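Local coordinates for protein hydroxyglutarate synthase (PDB 6W1G) that catalyses the iron(II)-dependent decarboxylation and hydroxylation of 2-oxoadipate to D-2-hydroxyglutarate in D-lysine catabolism, at residues A[64-75]-A[121-132]. Residues are numbered along the deposited sequence; the frame is centred on the assembly and turned at random.
Sequences RLDQERHGAIRV and LHVSPFRVFTSL. With NI (nickel (II) ion), chain B.
Glu68 OE2 takes a nearly straight bond from Arg127 NH1 (2.8 Å, 163°), on its anti side but tilted out of the carboxylate plane. Arg64 NH2 reaches Glu68 OE2 from the same face at 3.0 Å, while Arg64 NE holds Glu68 OE1. Pro125 CB sits over the centre of the Arg64 guanidinium, and Pro125 CG packs on Glu68 CG (3.5 Å). Arg127 bends at its second torsion (chi2 100°), which brings its guanidinium back to Glu68. Glu397 pairs with both arginines and Arg230 with Glu68 OE1, so the cluster's charges probably offset one another. With an alanine at Arg64, Pro125 would probably lose the flat group packed on it, and Glu68 and Glu397 one charge partner each.

Beyond this network the strands run parallel. Gly71 N bonds Arg127 O, Gly71 O receives Phe129 N, and the pattern continues to Val75. Ile73 CG1 meets Val128 CG1 (3.7 Å) on the face covered by helix 78-90. On the other face His70 NE2, its ring held by Glu296, binds nickel in the iron(II) site. Arg74, which binds 2-oxoadipate, extends there too and pairs with Asp215. These inner strands of a mixed sheet supply one histidine to the two-histidine, one-carboxylate site of a glyoxalase-clan dioxygenase; His226 and Glu294 complete it.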
loop_
_atom_site.group_PDB
_atom_site.type_symbol
_atom_site.label_atom_id
_atom_site.label_comp_id
_atom_site.label_asym_id
_atom_site.label_seq_id
_atom_site.Cartn_x
_atom_site.Cartn_y
_atom_site.Cartn_z
ATOM N N ARG A 64 -3.307 14.394 4.854
ATOM C CA ARG A 64 -2.602 13.125 5.086
ATOM C C ARG A 64 -1.444 12.924 4.112
ATOM O O ARG A 64 -0.594 12.056 4.326
ATOM C CB ARG A 64 -3.576 11.927 5.014
ATOM C CG ARG A 64 -3.806 11.416 3.627
ATOM C CD ARG A 64 -4.945 10.365 3.516
ATOM N NE ARG A 64 -4.692 9.482 2.413
ATOM C CZ ARG A 64 -5.366 8.380 2.115
ATOM N NH1 ARG A 64 -6.494 8.102 2.711
ATOM N NH2 ARG A 64 -4.881 7.537 1.223
ATOM N N LEU A 65 -1.413 13.693 3.022
ATOM C CA LEU A 65 -0.538 13.381 1.896
ATOM C C LEU A 65 0.941 13.405 2.270
ATOM O O LEU A 65 1.709 12.544 1.836
ATOM C CB LEU A 65 -0.804 14.410 0.805
ATOM C CG LEU A 65 0.130 14.350 -0.401
ATOM C CD1 LEU A 65 0.045 13.044 -1.133
ATOM C CD2 LEU A 65 -0.171 15.538 -1.303
ATOM N N ASP A 66 1.381 14.416 3.017
ATOM C CA ASP A 66 2.805 14.613 3.206
ATOM C C ASP A 66 3.460 13.451 3.930
ATOM O O ASP A 66 4.622 13.143 3.660
ATOM C CB ASP A 66 3.087 15.884 3.978
ATOM C CG ASP A 66 4.565 16.095 4.186
ATOM O OD1 ASP A 66 5.280 16.191 3.167
ATOM O OD2 ASP A 66 5.010 16.119 5.348
ATOM N N GLN A 67 2.751 12.788 4.828
ATOM C CA GLN A 67 3.303 11.664 5.577
ATOM C C GLN A 67 2.873 10.306 5.048
ATOM O O GLN A 67 3.228 9.290 5.642
ATOM C CB GLN A 67 2.987 11.810 7.068
ATOM C CG GLN A 67 3.637 13.063 7.680
ATOM C CD GLN A 67 5.156 12.947 7.685
ATOM O OE1 GLN A 67 5.704 12.000 8.239
ATOM N NE2 GLN A 67 5.832 13.886 7.047
ATOM N N GLU A 68 2.120 10.266 3.978
ATOM C CA GLU A 68 1.516 9.036 3.492
ATOM C C GLU A 68 2.565 8.084 2.924
ATOM O O GLU A 68 3.326 8.442 2.020
ATOM C CB GLU A 68 0.449 9.357 2.451
ATOM C CG GLU A 68 -0.138 8.109 1.824
ATOM C CD GLU A 68 -1.500 8.304 1.184
ATOM O OE1 GLU A 68 -2.071 9.433 1.212
ATOM O OE2 GLU A 68 -2.000 7.283 0.617
ATOM N N ARG A 69 2.591 6.859 3.447
ATOM C CA ARG A 69 3.565 5.872 3.044
ATOM C C ARG A 69 2.973 4.478 3.119
ATOM O O ARG A 69 1.958 4.234 3.774
ATOM C CB ARG A 69 4.788 5.860 3.978
ATOM C CG ARG A 69 5.642 7.084 3.978
ATOM C CD ARG A 69 6.573 7.116 5.166
ATOM N NE ARG A 69 5.926 7.496 6.398
ATOM C CZ ARG A 69 5.907 8.723 6.887
ATOM N NH1 ARG A 69 6.495 9.734 6.222
ATOM N NH2 ARG A 69 5.224 8.886 8.023
ATOM N N HIS A 70 3.653 3.542 2.448
ATOM C CA HIS A 70 3.468 2.127 2.742
ATOM C C HIS A 70 4.828 1.479 2.979
ATOM O O HIS A 70 5.826 1.897 2.395
ATOM C CB HIS A 70 2.661 1.294 1.722
ATOM C CG HIS A 70 3.355 0.874 0.472
ATOM N ND1 HIS A 70 3.201 1.537 -0.732
ATOM C CD2 HIS A 70 4.147 -0.195 0.215
ATOM C CE1 HIS A 70 3.899 0.904 -1.662
ATOM N NE2 HIS A 70 4.486 -0.142 -1.123
ATOM N N GLY A 71 4.872 0.470 3.827
ATOM C CA GLY A 71 6.029 -0.387 3.938
ATOM C C GLY A 71 5.731 -1.742 3.353
ATOM O O GLY A 71 4.573 -2.104 3.144
ATOM N N ALA A 72 6.793 -2.495 3.081
ATOM C CA ALA A 72 6.678 -3.864 2.619
ATOM C C ALA A 72 7.696 -4.700 3.383
ATOM O O ALA A 72 8.861 -4.296 3.507
ATOM C CB ALA A 72 6.989 -3.947 1.119
ATOM N N ILE A 73 7.243 -5.845 3.887
ATOM C CA ILE A 73 8.038 -6.781 4.648
ATOM C C ILE A 73 7.671 -8.194 4.232
ATOM O O ILE A 73 6.618 -8.454 3.630
ATOM C CB ILE A 73 7.790 -6.635 6.161
ATOM C CG1 ILE A 73 6.319 -6.904 6.536
ATOM C CG2 ILE A 73 8.261 -5.286 6.607
ATOM C CD1 ILE A 73 6.013 -6.987 8.025
ATOM N N ARG A 74 8.524 -9.126 4.640
ATOM C CA ARG A 74 8.347 -10.557 4.395
ATOM C C ARG A 74 8.602 -11.302 5.685
ATOM O O ARG A 74 9.592 -11.021 6.359
ATOM C CB ARG A 74 9.368 -11.025 3.361
ATOM C CG ARG A 74 9.259 -10.257 2.058
ATOM C CD ARG A 74 10.548 -10.357 1.253
ATOM N NE ARG A 74 10.392 -9.815 -0.083
ATOM C CZ ARG A 74 11.394 -9.615 -0.923
ATOM N NH1 ARG A 74 12.630 -9.916 -0.550
ATOM N NH2 ARG A 74 11.157 -9.115 -2.118
ATOM N N VAL A 75 7.718 -12.236 6.026
ATOM C CA VAL A 75 7.896 -13.094 7.182
ATOM C C VAL A 75 7.997 -14.534 6.697
ATOM O O VAL A 75 7.672 -14.863 5.545
ATOM C CB VAL A 75 6.791 -12.922 8.247
ATOM C CG1 VAL A 75 6.850 -11.555 8.821
ATOM C CG2 VAL A 75 5.414 -13.226 7.678
ATOM N N LEU A 121 -8.167 6.550 8.091
ATOM C CA LEU A 121 -7.193 6.727 7.026
ATOM C C LEU A 121 -6.737 8.170 6.962
ATOM O O LEU A 121 -5.589 8.451 6.608
ATOM C CB LEU A 121 -7.805 6.258 5.716
ATOM C CG LEU A 121 -8.042 4.769 5.640
ATOM C CD1 LEU A 121 -9.060 4.355 4.601
ATOM C CD2 LEU A 121 -6.726 4.058 5.365
ATOM N N HIS A 122 -7.631 9.094 7.272
ATOM C CA HIS A 122 -7.284 10.498 7.277
ATOM C C HIS A 122 -6.225 10.799 8.297
ATOM O O HIS A 122 -5.319 11.595 8.051
ATOM C CB HIS A 122 -8.554 11.288 7.530
ATOM C CG HIS A 122 -8.357 12.754 7.581
ATOM N ND1 HIS A 122 -8.252 13.521 6.444
ATOM C CD2 HIS A 122 -8.189 13.588 8.631
ATOM C CE1 HIS A 122 -8.097 14.780 6.790
ATOM N NE2 HIS A 122 -8.005 14.850 8.101
ATOM N N VAL A 123 -6.361 10.230 9.492
ATOM C CA VAL A 123 -5.359 10.417 10.543
ATOM C C VAL A 123 -4.028 9.768 10.133
ATOM O O VAL A 123 -2.956 10.369 10.308
ATOM C CB VAL A 123 -5.855 9.891 11.888
ATOM C CG1 VAL A 123 -4.734 10.002 12.957
ATOM C CG2 VAL A 123 -7.099 10.644 12.304
ATOM N N SER A 124 -4.074 8.577 9.567
ATOM C CA SER A 124 -2.886 7.952 8.997
ATOM C C SER A 124 -3.274 6.875 8.015
ATOM O O SER A 124 -3.918 5.881 8.422
ATOM C CB SER A 124 -1.982 7.318 10.046
ATOM O OG SER A 124 -0.900 6.647 9.391
ATOM N N PRO A 125 -2.835 6.967 6.756
ATOM C CA PRO A 125 -3.137 5.927 5.785
ATOM C C PRO A 125 -2.016 4.903 5.652
ATOM O O PRO A 125 -1.954 4.154 4.666
ATOM C CB PRO A 125 -3.279 6.709 4.483
ATOM C CG PRO A 125 -2.237 7.755 4.637
ATOM C CD PRO A 125 -2.292 8.182 6.100
ATOM N N PHE A 126 -1.142 4.827 6.650
ATOM C CA PHE A 126 -0.031 3.873 6.594
ATOM C C PHE A 126 -0.529 2.464 6.376
ATOM O O PHE A 126 -1.467 2.012 7.045
ATOM C CB PHE A 126 0.767 3.962 7.891
ATOM C CG PHE A 126 2.000 3.155 7.921
ATOM C CD1 PHE A 126 3.022 3.394 7.016
ATOM C CD2 PHE A 126 2.180 2.175 8.882
ATOM C CE1 PHE A 126 4.207 2.657 7.067
ATOM C CE2 PHE A 126 3.355 1.464 8.960
ATOM C CZ PHE A 126 4.371 1.705 8.043
ATOM N N ARG A 127 0.153 1.745 5.500
ATOM C CA ARG A 127 -0.134 0.327 5.246
ATOM C C ARG A 127 1.176 -0.434 5.253
ATOM O O ARG A 127 2.210 0.131 4.922
ATOM C CB ARG A 127 -0.764 -0.021 3.879
ATOM C CG ARG A 127 -1.758 0.900 3.315
ATOM C CD ARG A 127 -1.122 1.786 2.269
ATOM N NE ARG A 127 -2.104 2.656 1.754
ATOM C CZ ARG A 127 -1.880 3.923 1.372
ATOM N NH1 ARG A 127 -2.840 4.685 0.946
ATOM N NH2 ARG A 127 -0.645 4.432 1.418
ATOM N N VAL A 128 1.104 -1.721 5.620
ATOM C CA VAL A 128 2.254 -2.594 5.524
ATOM C C VAL A 128 1.869 -3.814 4.705
ATOM O O VAL A 128 1.080 -4.662 5.166
ATOM C CB VAL A 128 2.878 -2.985 6.847
ATOM C CG1 VAL A 128 4.072 -3.936 6.588
ATOM C CG2 VAL A 128 3.331 -1.758 7.598
ATOM N N PHE A 129 2.405 -3.894 3.484
ATOM C CA PHE A 129 2.242 -5.052 2.611
ATOM C C PHE A 129 3.127 -6.161 3.157
ATOM O O PHE A 129 4.338 -5.961 3.307
ATOM C CB PHE A 129 2.676 -4.677 1.201
ATOM C CG PHE A 129 2.355 -5.704 0.159
ATOM C CD1 PHE A 129 3.255 -6.696 -0.191
ATOM C CD2 PHE A 129 1.120 -5.706 -0.457
ATOM C CE1 PHE A 129 2.926 -7.620 -1.157
ATOM C CE2 PHE A 129 0.806 -6.646 -1.430
ATOM C CZ PHE A 129 1.701 -7.590 -1.767
ATOM N N THR A 130 2.520 -7.272 3.556
ATOM C CA THR A 130 3.171 -8.318 4.324
ATOM C C THR A 130 3.078 -9.627 3.560
ATOM O O THR A 130 1.983 -10.160 3.335
ATOM C CB THR A 130 2.517 -8.441 5.678
ATOM O OG1 THR A 130 2.589 -7.187 6.353
ATOM C CG2 THR A 130 3.194 -9.494 6.548
ATOM N N SER A 131 4.242 -10.174 3.193
ATOM C CA SER A 131 4.298 -11.440 2.468
ATOM C C SER A 131 4.728 -12.557 3.391
ATOM O O SER A 131 5.584 -12.358 4.255
ATOM C CB SER A 131 5.290 -11.327 1.315
ATOM O OG SER A 131 4.953 -10.308 0.399
ATOM N N LEU A 132 4.130 -13.719 3.178
ATOM C CA LEU A 132 4.543 -14.930 3.851
ATOM C C LEU A 132 5.205 -15.853 2.833
ATOM O O LEU A 132 4.606 -16.205 1.811
ATOM C CB LEU A 132 3.316 -15.598 4.464
ATOM C CG LEU A 132 3.584 -16.978 5.022
ATOM C CD1 LEU A 132 4.590 -17.023 6.166
ATOM C CD2 LEU A 132 2.265 -17.606 5.492
HETATM NI NI NI B . 5.406 -1.502 -2.439
HETATM O O HOH W 1 7.178 -9.954 -1.099
HETATM O O HOH W 2 4.645 -3.335 -1.604
HETATM O O HOH W 3 3.640 -1.694 -3.442
HETATM O O HOH W 4 5.746 -2.980 -4.142
#